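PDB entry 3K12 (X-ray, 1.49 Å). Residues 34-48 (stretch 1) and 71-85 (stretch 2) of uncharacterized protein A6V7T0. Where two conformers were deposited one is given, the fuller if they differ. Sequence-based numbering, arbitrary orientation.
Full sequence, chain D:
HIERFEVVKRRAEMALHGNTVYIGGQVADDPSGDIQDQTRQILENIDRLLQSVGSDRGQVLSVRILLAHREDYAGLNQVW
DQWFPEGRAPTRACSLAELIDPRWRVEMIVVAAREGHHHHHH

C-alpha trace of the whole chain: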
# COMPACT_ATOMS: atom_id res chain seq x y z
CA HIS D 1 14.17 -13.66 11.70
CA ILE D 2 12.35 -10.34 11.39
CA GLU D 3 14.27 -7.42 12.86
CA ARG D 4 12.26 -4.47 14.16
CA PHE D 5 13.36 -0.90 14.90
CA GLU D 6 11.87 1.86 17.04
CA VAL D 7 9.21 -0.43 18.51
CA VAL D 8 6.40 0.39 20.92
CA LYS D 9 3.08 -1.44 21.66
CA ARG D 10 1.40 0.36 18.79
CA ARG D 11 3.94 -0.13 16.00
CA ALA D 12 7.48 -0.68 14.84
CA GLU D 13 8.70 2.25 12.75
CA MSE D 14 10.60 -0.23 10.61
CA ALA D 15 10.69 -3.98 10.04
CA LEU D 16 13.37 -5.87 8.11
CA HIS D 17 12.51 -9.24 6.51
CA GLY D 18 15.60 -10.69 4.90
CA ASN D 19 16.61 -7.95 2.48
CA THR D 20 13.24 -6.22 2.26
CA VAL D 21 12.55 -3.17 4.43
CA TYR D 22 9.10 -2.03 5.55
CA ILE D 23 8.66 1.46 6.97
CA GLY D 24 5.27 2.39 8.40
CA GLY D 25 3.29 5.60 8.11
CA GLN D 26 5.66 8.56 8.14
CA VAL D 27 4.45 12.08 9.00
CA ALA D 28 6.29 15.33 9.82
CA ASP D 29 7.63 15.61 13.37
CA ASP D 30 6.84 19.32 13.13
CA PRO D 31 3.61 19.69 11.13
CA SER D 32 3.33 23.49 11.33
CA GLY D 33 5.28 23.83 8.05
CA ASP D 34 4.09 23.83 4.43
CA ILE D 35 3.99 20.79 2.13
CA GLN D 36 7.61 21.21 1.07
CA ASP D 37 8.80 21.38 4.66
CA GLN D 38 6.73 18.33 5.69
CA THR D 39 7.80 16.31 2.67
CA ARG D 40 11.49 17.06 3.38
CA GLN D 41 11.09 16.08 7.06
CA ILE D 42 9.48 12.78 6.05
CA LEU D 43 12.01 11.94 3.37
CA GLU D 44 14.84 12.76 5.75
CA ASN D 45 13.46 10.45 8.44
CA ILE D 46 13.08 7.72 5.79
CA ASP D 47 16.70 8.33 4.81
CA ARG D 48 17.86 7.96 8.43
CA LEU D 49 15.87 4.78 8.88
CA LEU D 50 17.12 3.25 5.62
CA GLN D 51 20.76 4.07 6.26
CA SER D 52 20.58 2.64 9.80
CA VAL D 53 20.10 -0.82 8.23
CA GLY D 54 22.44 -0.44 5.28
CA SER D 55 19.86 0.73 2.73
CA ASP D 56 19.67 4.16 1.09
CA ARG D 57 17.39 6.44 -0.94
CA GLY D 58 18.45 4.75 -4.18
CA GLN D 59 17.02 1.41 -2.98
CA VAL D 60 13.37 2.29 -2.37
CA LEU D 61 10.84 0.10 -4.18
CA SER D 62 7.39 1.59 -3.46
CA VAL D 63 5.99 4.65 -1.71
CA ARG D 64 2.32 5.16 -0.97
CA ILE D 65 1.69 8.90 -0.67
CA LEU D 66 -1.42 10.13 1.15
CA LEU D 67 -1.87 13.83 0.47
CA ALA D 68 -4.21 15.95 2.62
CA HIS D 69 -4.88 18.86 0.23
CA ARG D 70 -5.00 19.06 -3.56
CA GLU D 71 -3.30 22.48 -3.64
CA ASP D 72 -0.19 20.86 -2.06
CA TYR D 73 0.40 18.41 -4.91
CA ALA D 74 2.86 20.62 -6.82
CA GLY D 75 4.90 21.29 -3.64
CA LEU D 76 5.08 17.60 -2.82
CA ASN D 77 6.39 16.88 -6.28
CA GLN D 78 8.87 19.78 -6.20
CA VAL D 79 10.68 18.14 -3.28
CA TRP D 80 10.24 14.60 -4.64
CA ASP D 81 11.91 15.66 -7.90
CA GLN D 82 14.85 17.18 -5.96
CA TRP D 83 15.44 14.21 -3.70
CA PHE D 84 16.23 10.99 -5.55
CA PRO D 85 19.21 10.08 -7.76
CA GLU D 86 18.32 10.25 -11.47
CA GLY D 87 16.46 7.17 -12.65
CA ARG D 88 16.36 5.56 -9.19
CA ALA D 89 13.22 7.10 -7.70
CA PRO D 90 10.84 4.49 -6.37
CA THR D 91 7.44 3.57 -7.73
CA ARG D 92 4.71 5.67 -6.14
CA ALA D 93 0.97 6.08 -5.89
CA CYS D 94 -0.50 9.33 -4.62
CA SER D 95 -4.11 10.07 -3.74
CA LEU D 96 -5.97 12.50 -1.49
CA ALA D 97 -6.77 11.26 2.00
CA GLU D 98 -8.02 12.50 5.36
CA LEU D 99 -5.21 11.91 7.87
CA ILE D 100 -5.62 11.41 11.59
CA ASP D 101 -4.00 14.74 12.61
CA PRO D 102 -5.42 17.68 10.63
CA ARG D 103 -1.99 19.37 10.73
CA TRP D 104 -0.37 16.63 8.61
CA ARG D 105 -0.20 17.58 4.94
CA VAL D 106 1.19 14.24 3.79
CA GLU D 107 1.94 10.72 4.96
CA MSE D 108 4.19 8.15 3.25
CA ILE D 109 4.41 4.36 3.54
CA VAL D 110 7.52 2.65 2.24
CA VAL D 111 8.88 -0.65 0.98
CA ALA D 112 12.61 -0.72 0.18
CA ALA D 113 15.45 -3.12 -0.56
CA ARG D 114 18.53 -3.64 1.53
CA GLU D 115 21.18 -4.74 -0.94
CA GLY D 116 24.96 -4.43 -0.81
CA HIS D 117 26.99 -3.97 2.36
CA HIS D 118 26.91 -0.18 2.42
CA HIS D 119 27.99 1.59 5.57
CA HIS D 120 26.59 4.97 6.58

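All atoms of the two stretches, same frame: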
# COMPACT_ATOMS: atom_id res chain seq x y z
N ASP D 34 4.78 24.03 5.70
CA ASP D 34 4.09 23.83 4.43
C ASP D 34 4.39 22.44 3.87
O ASP D 34 5.15 21.66 4.48
CB ASP D 34 4.46 24.93 3.39
CG ASP D 34 5.96 25.03 3.09
OD1 ASP D 34 6.72 24.05 3.19
OD2 ASP D 34 6.39 26.15 2.70
N ILE D 35 3.81 22.13 2.71
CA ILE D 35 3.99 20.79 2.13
C ILE D 35 5.45 20.47 1.87
O ILE D 35 5.89 19.34 2.10
CB ILE D 35 3.11 20.55 0.88
CG1 ILE D 35 3.35 19.14 0.30
CG2 ILE D 35 3.34 21.64 -0.19
CD1 ILE D 35 2.78 18.02 1.18
N GLN D 36 6.22 21.45 1.39
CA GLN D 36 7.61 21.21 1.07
C GLN D 36 8.38 20.84 2.33
O GLN D 36 9.20 19.89 2.34
CB GLN D 36 8.24 22.45 0.41
CG GLN D 36 7.79 22.70 -1.03
CD GLN D 36 6.68 23.72 -1.19
OE1 GLN D 36 6.54 24.31 -2.27
NE2 GLN D 36 5.87 23.93 -0.14
N ASP D 37 8.13 21.60 3.38
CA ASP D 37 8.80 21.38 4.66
C ASP D 37 8.46 19.98 5.18
O ASP D 37 9.36 19.23 5.57
CB ASP D 37 8.42 22.48 5.66
CG ASP D 37 9.01 22.25 7.05
OD1 ASP D 37 10.23 22.03 7.16
OD2 ASP D 37 8.25 22.29 8.05
N GLN D 38 7.18 19.63 5.15
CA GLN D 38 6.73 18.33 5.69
C GLN D 38 7.25 17.16 4.88
O GLN D 38 7.69 16.15 5.45
CB GLN D 38 5.23 18.27 5.79
CG GLN D 38 4.67 19.28 6.79
CD GLN D 38 3.27 18.97 7.26
OE1 GLN D 38 2.82 17.81 7.19
NE2 GLN D 38 2.57 19.98 7.77
N THR D 39 7.28 17.33 3.56
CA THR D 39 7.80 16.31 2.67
C THR D 39 9.30 16.08 2.93
O THR D 39 9.78 14.94 2.98
CB THR D 39 7.53 16.67 1.19
OG1 THR D 39 6.11 16.82 0.99
CG2 THR D 39 8.06 15.58 0.26
N ARG D 40 10.06 17.17 3.10
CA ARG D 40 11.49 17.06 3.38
C ARG D 40 11.71 16.33 4.70
O ARG D 40 12.57 15.46 4.77
CB ARG D 40 12.10 18.45 3.53
CG ARG D 40 11.99 19.32 2.34
CD ARG D 40 12.41 20.81 2.63
NE ARG D 40 12.38 21.49 1.34
CZ ARG D 40 13.24 21.19 0.36
NH1 ARG D 40 13.16 21.77 -0.82
NH2 ARG D 40 14.18 20.30 0.60
N GLN D 41 10.98 16.74 5.74
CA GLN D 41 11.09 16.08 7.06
C GLN D 41 10.88 14.57 6.96
O GLN D 41 11.64 13.78 7.53
CB GLN D 41 10.09 16.62 8.07
CG GLN D 41 10.38 18.03 8.60
CD GLN D 41 9.30 18.48 9.55
OE1 GLN D 41 9.04 17.83 10.57
NE2 GLN D 41 8.62 19.58 9.20
N ILE D 42 9.83 14.19 6.22
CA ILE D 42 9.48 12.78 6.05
C ILE D 42 10.55 12.05 5.28
O ILE D 42 11.00 10.99 5.70
CB ILE D 42 8.11 12.65 5.38
CG1 ILE D 42 6.99 13.06 6.35
CG2 ILE D 42 7.89 11.20 4.86
CD1 ILE D 42 5.69 13.38 5.65
N LEU D 43 10.98 12.60 4.13
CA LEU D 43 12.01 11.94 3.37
C LEU D 43 13.32 11.85 4.13
O LEU D 43 14.05 10.87 3.98
CB LEU D 43 12.21 12.61 2.00
CG LEU D 43 11.00 12.46 1.05
CD1 LEU D 43 11.17 13.43 -0.13
CD2 LEU D 43 10.94 11.05 0.53
N GLU D 44 13.63 12.88 4.95
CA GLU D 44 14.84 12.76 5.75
C GLU D 44 14.74 11.65 6.80
O GLU D 44 15.72 10.92 7.01
CB GLU D 44 15.23 14.06 6.44
CG GLU D 44 16.44 13.81 7.30
CD GLU D 44 17.10 15.05 7.80
OE1 GLU D 44 18.35 15.12 7.69
OE2 GLU D 44 16.38 15.92 8.30
N ASN D 45 13.59 11.51 7.45
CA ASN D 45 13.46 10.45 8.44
C ASN D 45 13.51 9.07 7.77
O ASN D 45 14.13 8.12 8.29
CB ASN D 45 12.16 10.57 9.25
CG ASN D 45 12.21 9.71 10.51
OD1 ASN D 45 13.14 9.87 11.34
ND2 ASN D 45 11.24 8.80 10.68
N ILE D 46 12.91 8.94 6.58
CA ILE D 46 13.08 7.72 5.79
C ILE D 46 14.54 7.41 5.50
O ILE D 46 15.00 6.28 5.61
CB ILE D 46 12.20 7.75 4.51
CG1 ILE D 46 10.71 7.67 4.90
CG2 ILE D 46 12.53 6.62 3.56
CD1 ILE D 46 9.75 8.23 3.83
N ASP D 47 15.27 8.47 5.12
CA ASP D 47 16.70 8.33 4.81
C ASP D 47 17.46 7.76 6.01
O ASP D 47 18.29 6.89 5.87
CB ASP D 47 17.30 9.70 4.41
CG ASP D 47 18.26 9.60 3.23
OD1 ASP D 47 17.91 9.01 2.21
OD2 ASP D 47 19.37 10.19 3.27
N ARG D 48 17.17 8.34 7.17
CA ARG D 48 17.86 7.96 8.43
C ARG D 48 17.56 6.50 8.73
O ARG D 48 18.47 5.73 9.02
CB ARG D 48 17.41 8.84 9.56
CG ARG D 48 17.97 8.45 10.92
CD ARG D 48 17.38 9.29 12.03
NE ARG D 48 15.97 9.00 12.25
CZ ARG D 48 15.51 7.93 12.92
NH1 ARG D 48 14.21 7.76 13.07
NH2 ARG D 48 16.34 7.03 13.43
N GLU D 71 -4.15 21.33 -3.31
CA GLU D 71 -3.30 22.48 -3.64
C GLU D 71 -1.83 22.26 -3.25
O GLU D 71 -0.97 23.05 -3.65
CB GLU D 71 -3.83 23.78 -3.03
CG GLU D 71 -3.88 23.86 -1.53
CD GLU D 71 -5.19 23.35 -0.91
OE1 GLU D 71 -5.97 22.61 -1.57
OE2 GLU D 71 -5.42 23.70 0.27
N ASP D 72 -1.56 21.20 -2.48
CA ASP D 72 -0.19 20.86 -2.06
C ASP D 72 0.53 19.89 -3.00
O ASP D 72 1.70 19.55 -2.78
CB ASP D 72 -0.23 20.27 -0.65
CG ASP D 72 -0.36 21.34 0.44
OD1 ASP D 72 -0.20 22.55 0.13
OD2 ASP D 72 -0.61 20.97 1.60
N TYR D 73 -0.16 19.43 -4.03
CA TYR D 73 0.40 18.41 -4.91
C TYR D 73 1.69 18.89 -5.61
O TYR D 73 2.71 18.17 -5.64
CB TYR D 73 -0.67 17.95 -5.91
CG TYR D 73 -0.24 16.87 -6.87
CD1 TYR D 73 0.03 15.56 -6.41
CD2 TYR D 73 -0.17 17.12 -8.25
CE1 TYR D 73 0.40 14.55 -7.31
CE2 TYR D 73 0.20 16.13 -9.13
CZ TYR D 73 0.47 14.84 -8.67
OH TYR D 73 0.83 13.89 -9.59
N ALA D 74 1.66 20.10 -6.17
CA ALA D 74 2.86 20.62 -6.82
C ALA D 74 4.06 20.74 -5.88
O ALA D 74 5.18 20.42 -6.28
CB ALA D 74 2.54 21.96 -7.49
N GLY D 75 3.83 21.18 -4.64
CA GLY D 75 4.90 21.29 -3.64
C GLY D 75 5.49 19.95 -3.24
O GLY D 75 6.71 19.82 -3.10
N LEU D 76 4.62 18.96 -3.07
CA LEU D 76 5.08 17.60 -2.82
C LEU D 76 6.02 17.17 -3.92
O LEU D 76 7.13 16.66 -3.68
CB LEU D 76 3.86 16.66 -2.78
CG LEU D 76 4.15 15.16 -2.99
CD1 LEU D 76 4.77 14.61 -1.74
CD2 LEU D 76 2.88 14.38 -3.36
N ASN D 77 5.59 17.37 -5.17
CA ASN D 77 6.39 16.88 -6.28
C ASN D 77 7.68 17.66 -6.51
O ASN D 77 8.65 17.09 -6.98
CB ASN D 77 5.58 16.83 -7.58
CG ASN D 77 4.47 15.83 -7.52
OD1 ASN D 77 4.58 14.78 -6.85
ND2 ASN D 77 3.38 16.13 -8.19
N GLN D 78 7.67 18.94 -6.13
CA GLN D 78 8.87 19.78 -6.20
C GLN D 78 9.99 19.15 -5.37
O GLN D 78 11.11 18.97 -5.86
CB GLN D 78 8.54 21.19 -5.70
CG GLN D 78 9.70 22.19 -5.61
CD GLN D 78 9.31 23.41 -4.74
OE1 GLN D 78 10.17 24.02 -4.09
NE2 GLN D 78 8.03 23.73 -4.71
N VAL D 79 9.67 18.78 -4.13
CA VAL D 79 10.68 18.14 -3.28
C VAL D 79 11.04 16.74 -3.77
O VAL D 79 12.22 16.38 -3.84
CB VAL D 79 10.21 18.11 -1.80
CG1 VAL D 79 11.21 17.39 -0.91
CG2 VAL D 79 9.96 19.53 -1.31
N TRP D 80 10.01 15.94 -4.10
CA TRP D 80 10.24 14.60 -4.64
C TRP D 80 11.25 14.61 -5.79
O TRP D 80 12.17 13.81 -5.83
CB TRP D 80 8.88 14.01 -5.09
CG TRP D 80 8.97 12.59 -5.55
CD1 TRP D 80 9.26 12.15 -6.80
CD2 TRP D 80 8.79 11.41 -4.74
NE1 TRP D 80 9.27 10.76 -6.84
CE2 TRP D 80 8.97 10.29 -5.59
CE3 TRP D 80 8.47 11.19 -3.39
CZ2 TRP D 80 8.85 8.95 -5.13
CZ3 TRP D 80 8.35 9.87 -2.93
CH2 TRP D 80 8.54 8.77 -3.80
N ASP D 81 11.06 15.56 -6.72
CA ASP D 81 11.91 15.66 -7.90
C ASP D 81 13.35 16.14 -7.58
O ASP D 81 14.27 15.94 -8.39
CB ASP D 81 11.26 16.59 -8.94
CG ASP D 81 10.00 16.00 -9.54
OD1 ASP D 81 9.75 14.78 -9.41
OD2 ASP D 81 9.23 16.78 -10.16
N GLN D 82 13.53 16.72 -6.41
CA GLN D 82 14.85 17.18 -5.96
C GLN D 82 15.58 16.20 -5.10
O GLN D 82 16.69 16.45 -4.71
CB GLN D 82 14.71 18.49 -5.15
CG GLN D 82 14.41 19.68 -6.02
CD GLN D 82 13.98 20.91 -5.26
OE1 GLN D 82 14.15 21.01 -4.02
NE2 GLN D 82 13.42 21.85 -5.98
N TRP D 83 14.94 15.08 -4.77
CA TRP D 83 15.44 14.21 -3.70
C TRP D 83 16.22 12.99 -4.16
O TRP D 83 17.22 12.62 -3.56
CB TRP D 83 14.23 13.77 -2.85
CG TRP D 83 14.65 13.09 -1.57
CD1 TRP D 83 14.71 11.76 -1.34
CD2 TRP D 83 15.06 13.73 -0.36
NE1 TRP D 83 15.16 11.51 -0.05
CE2 TRP D 83 15.38 12.71 0.57
CE3 TRP D 83 15.18 15.06 0.02
CZ2 TRP D 83 15.82 12.99 1.87
CZ3 TRP D 83 15.61 15.34 1.33
CH2 TRP D 83 15.91 14.31 2.22
N PHE D 84 15.70 12.30 -5.18
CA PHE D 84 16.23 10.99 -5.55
C PHE D 84 17.25 11.05 -6.67
O PHE D 84 17.13 11.92 -7.55
CB PHE D 84 15.08 10.05 -5.96
CG PHE D 84 14.14 9.70 -4.83
CD1 PHE D 84 14.49 8.70 -3.91
CD2 PHE D 84 12.93 10.35 -4.71
CE1 PHE D 84 13.64 8.37 -2.88
CE2 PHE D 84 12.05 10.02 -3.66
CZ PHE D 84 12.41 9.01 -2.73
N PRO D 85 18.26 10.16 -6.64
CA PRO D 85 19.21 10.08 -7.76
C PRO D 85 18.48 9.82 -9.08
O PRO D 85 17.46 9.11 -9.11
CB PRO D 85 20.15 8.95 -7.37
CG PRO D 85 19.62 8.38 -6.08
CD PRO D 85 18.54 9.20 -5.56
O HOH W 1 1.55 23.83 1.91
O HOH W 2 15.06 9.18 1.70

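Two helices that run in roughly the same direction can pack through a few well-placed apolar side chains, leaving polar groups to close the margins, and residues 34–48 and 71–85 of this protein illustrate the principle well. Helix 35–48 and helix 73–83 cross at −40°, with their axes 8.3 Å apart at closest approach. The spacing is not uniform along the pair. Near the start the backbones come close, Gln36 CA lying 5.4 Å from Gly75 CA, whereas further along Leu43 CA and Trp83 CA are 8.2 Å apart. Glycine makes the tight end possible: a CB at position 75 would point toward the first helix and lie 2.5 Å from Ile35 CG2, a clash. Instead, Gly75 CA approaches Ile35 CG2 to 3.8 Å. Together the two stretches bury 739 Å² of surface.

The apolar contacts follow the faces that the helices turn to each other. Ile35 extends over the beginning of the second helix, its CG1 resting 3.5 Å from Asp72 O and 4.0 Å from Leu76 CB. One turn later, Val79 acts as a knob in a hole formed by Gln36, Thr39, Arg40 and Leu43, a set spaced so that successive turns surround a single side chain. Its CG1 lies 3.8 Å from Thr39 CG2 and 4.0 Å from Leu43 CD1. The fit draws on the aliphatic parts of polar residues as well, for Arg40 CG is 3.9 Å from Val79 CG1. The Thr39 hydroxyl is satisfied within its own helix, Thr39 OG1 donating to Ile35 O at 2.8 Å.

Where the backbones stand further apart, aromatic rings fill the space. Leu43 CB lies over one face of Trp83, 3.7 Å from the centroid of the six-membered ring and 22° off its normal, a CH-pi contact in which a C–H group meets the pi cloud. The same leucine reaches Phe84, with Leu43 CD2 4.1 Å from Phe84 CZ.

Direct polar bonds between the stretches are few and weak. Gln78 NE2 donates to Gln36 OE1 at 2.9 Å, but the N–H···O angle of 125° is strongly bent. Arg40 NH1 donates to Gln82 OE1 over a long 3.4 Å; the acceptor lies at the guanidinium edge, where the N–H groups point, while Val79 CG2 lies over one face.

Water provides the remaining polar links. Water 1 accepts from Ile35 N, 2.9 Å from its oxygen, and donates to Asp72 OD1 at 2.8 Å, joining a backbone amide of the first helical turn to a carboxylate. Water 2 accepts from Trp83 NE1 at 2.9 Å and donates to Leu43 O at 3.0 Å and Asp47 OD1 at 2.9 Å. It thus bridges a gap too wide for direct bonding, since Trp83 NE1 and Asp47 OD1 are 4.3 Å apart.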